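Local coordinates for protein MaoC-like dehydratase (Rhodospirillum rubrum, PDB 3EXZ) that probably acts as a hot-dog-fold dehydratase of the MaoC family, adding water to or removing it from acyl thioester substrates, at residues I63-R66 / L67-S71. Residues are numbered along the deposited sequence; the frame is centred on the assembly and turned at random.
Sequences ITMR and LLVTS
Thr70 turns its hydroxyl back on the preceding helical turn: OG1 donates to Arg66 O at 2.8 Å, and the backbone N of Thr70 reaches the same oxygen at 2.9 Å. OG1 stands above the carbonyl plane, with a C=O...O angle of 134°. A chi1 of 59° sets OG1 between the backbone N and the carbonyl carbon, which swings it over Arg66 O. One residue on, Leu67 O is gripped in a similar double fashion by Ser71 N and Ser71 OG, but here the hydroxyl, 3.2 Å away, approaches in the carbonyl plane on a lone pair; Ser71 OG also bonds to Ala17 N, tying the end of the helix to strand 13-20, an outermost strand of this chain's sheet. Ordinary i to i+4 bonds run ahead of these, such as Leu67 N to Ile63 O at 3.0 Å.

Among the apolar groups, Leu67 CD1 rests 4.2 Å from Ile63 CG2, while its other methyl, CD2, sits at the edge of the Arg66 guanidinium, 4.1 Å from NH1. The selenomethionine Met65 bends at chi2 and chi3, and its side chain crosses that of Leu68 at about a right angle; the exact place of its terminal methyl is doubtful, because it is modelled too near Val69.

Further out, Leu67 and Leu68 pack on Val100 of strand 97-109, and Thr64 OG1 pairs with Thr125 OG1. Met65 packs on Trp58 and Arg66 on Glu32, both of the second subunit. Helix 57-72 thus lies between its own antiparallel sheet and the partner chain, as the central helix wrapped by the sheet does in the hot-dog fold.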
ATOM      1  N   ILE A  63      -0.789   8.322  -2.540  1.00 27.20           N
ATOM      2  CA  ILE A  63      -0.218   9.617  -2.949  1.00 25.57           C
ATOM      3  C   ILE A  63       1.199   9.363  -3.497  1.00 25.68           C
ATOM      4  O   ILE A  63       1.630   9.996  -4.468  1.00 27.96           O
ATOM      5  CB  ILE A  63      -0.134  10.580  -1.736  1.00 23.59           C
ATOM      6  CG1 ILE A  63      -1.533  11.067  -1.378  1.00 28.13           C
ATOM      7  CG2 ILE A  63       0.779  11.763  -2.036  1.00 25.00           C
ATOM      8  CD1 ILE A  63      -1.586  11.855  -0.077  1.00 27.53           C
ATOM      9  N   THR A  64       1.926   8.436  -2.879  1.00 27.25           N
ATOM     10  CA  THR A  64       3.271   8.123  -3.347  1.00 26.33           C
ATOM     11  C   THR A  64       3.205   7.563  -4.764  1.00 26.99           C
ATOM     12  O   THR A  64       3.995   7.956  -5.619  1.00 27.87           O
ATOM     13  CB  THR A  64       3.976   7.117  -2.416  1.00 27.84           C
ATOM     14  OG1 THR A  64       4.278   7.767  -1.173  1.00 26.37           O
ATOM     15  CG2 THR A  64       5.278   6.608  -3.044  1.00 24.24           C
HETATM   16  N   MSE A  65       2.254   6.666  -5.032  1.00 28.46           N
HETATM   17  CA  MSE A  65       2.146   6.103  -6.377  1.00 29.34           C
HETATM   18  C   MSE A  65       1.818   7.196  -7.398  1.00 29.86           C
HETATM   19  O   MSE A  65       2.412   7.230  -8.474  1.00 29.44           O
HETATM   20  CB  MSE A  65       1.091   4.997  -6.437  1.00 29.60           C
HETATM   21  CG  MSE A  65       1.054   4.308  -7.795  1.00 34.18           C
HETATM   22 SE   MSE A  65       2.779   3.520  -8.265  1.00 43.76          SE
HETATM   23  CE  MSE A  65       3.481   4.845  -9.477  1.00 67.37           C
ATOM     24  N   ARG A  66       0.879   8.083  -7.067  1.00 26.63           N
ATOM     25  CA  ARG A  66       0.525   9.188  -7.965  1.00 27.11           C
ATOM     26  C   ARG A  66       1.771  10.023  -8.304  1.00 25.85           C
ATOM     27  O   ARG A  66       2.024  10.310  -9.467  1.00 25.85           O
ATOM     28  CB  ARG A  66      -0.537  10.090  -7.322  1.00 27.26           C
ATOM     29  CG  ARG A  66      -0.757  11.413  -8.066  1.00 29.50           C
ATOM     30  CD  ARG A  66      -1.858  12.246  -7.405  1.00 34.48           C
ATOM     31  NE  ARG A  66      -2.210  13.453  -8.157  1.00 41.06           N
ATOM     32  CZ  ARG A  66      -1.537  14.603  -8.125  1.00 50.17           C
ATOM     33  NH1 ARG A  66      -0.443  14.723  -7.380  1.00 46.62           N
ATOM     34  NH2 ARG A  66      -1.965  15.642  -8.840  1.00 47.49           N
ATOM     35  N   LEU A  67       2.543  10.414  -7.295  1.00 25.29           N
ATOM     36  CA  LEU A  67       3.759  11.191  -7.530  1.00 25.82           C
ATOM     37  C   LEU A  67       4.757  10.423  -8.384  1.00 27.90           C
ATOM     38  O   LEU A  67       5.436  10.998  -9.239  1.00 26.91           O
ATOM     39  CB  LEU A  67       4.433  11.547  -6.207  1.00 25.86           C
ATOM     40  CG  LEU A  67       3.612  12.463  -5.295  1.00 28.87           C
ATOM     41  CD1 LEU A  67       4.376  12.739  -3.998  1.00 25.90           C
ATOM     42  CD2 LEU A  67       3.301  13.755  -6.042  1.00 22.53           C
ATOM     43  N   LEU A  68       4.867   9.125  -8.130  1.00 25.84           N
ATOM     44  CA  LEU A  68       5.776   8.278  -8.880  1.00 26.53           C
ATOM     45  C   LEU A  68       5.342   8.222 -10.342  1.00 28.66           C
ATOM     46  O   LEU A  68       6.154   8.390 -11.261  1.00 26.86           O
ATOM     47  CB  LEU A  68       5.778   6.859  -8.283  1.00 27.34           C
ATOM     48  CG  LEU A  68       7.052   6.311  -7.592  1.00 30.46           C
ATOM     49  CD1 LEU A  68       7.744   7.393  -6.778  1.00 26.30           C
ATOM     50  CD2 LEU A  68       6.696   5.108  -6.718  1.00 21.97           C
ATOM     51  N   VAL A  69       4.050   8.007 -10.556  1.00 26.25           N
ATOM     52  CA  VAL A  69       3.528   7.888 -11.900  1.00 29.28           C
ATOM     53  C   VAL A  69       3.621   9.173 -12.694  1.00 31.02           C
ATOM     54  O   VAL A  69       4.051   9.157 -13.853  1.00 29.74           O
ATOM     55  CB  VAL A  69       2.049   7.385 -11.875  1.00 31.08           C
ATOM     56  CG1 VAL A  69       1.370   7.645 -13.211  1.00 27.11           C
ATOM     57  CG2 VAL A  69       2.013   5.896 -11.567  1.00 30.56           C
ATOM     58  N   THR A  70       3.263  10.289 -12.067  1.00 31.38           N
ATOM     59  CA  THR A  70       3.266  11.553 -12.777  1.00 31.35           C
ATOM     60  C   THR A  70       4.593  12.295 -12.848  1.00 33.93           C
ATOM     61  O   THR A  70       4.809  13.074 -13.773  1.00 38.87           O
ATOM     62  CB  THR A  70       2.124  12.481 -12.250  1.00 31.52           C
ATOM     63  OG1 THR A  70       2.289  12.724 -10.848  1.00 28.75           O
ATOM     64  CG2 THR A  70       0.754  11.823 -12.494  1.00 27.62           C
ATOM     65  N   SER A  71       5.504  12.038 -11.919  1.00 35.77           N
ATOM     66  CA  SER A  71       6.789  12.726 -11.970  1.00 37.57           C
ATOM     67  C   SER A  71       8.002  12.006 -11.390  1.00 36.96           C
ATOM     68  O   SER A  71       9.105  12.127 -11.926  1.00 39.74           O
ATOM     69  CB  SER A  71       6.675  14.095 -11.278  1.00 37.88           C
ATOM     70  OG  SER A  71       6.142  13.986  -9.959  1.00 33.01           O
TER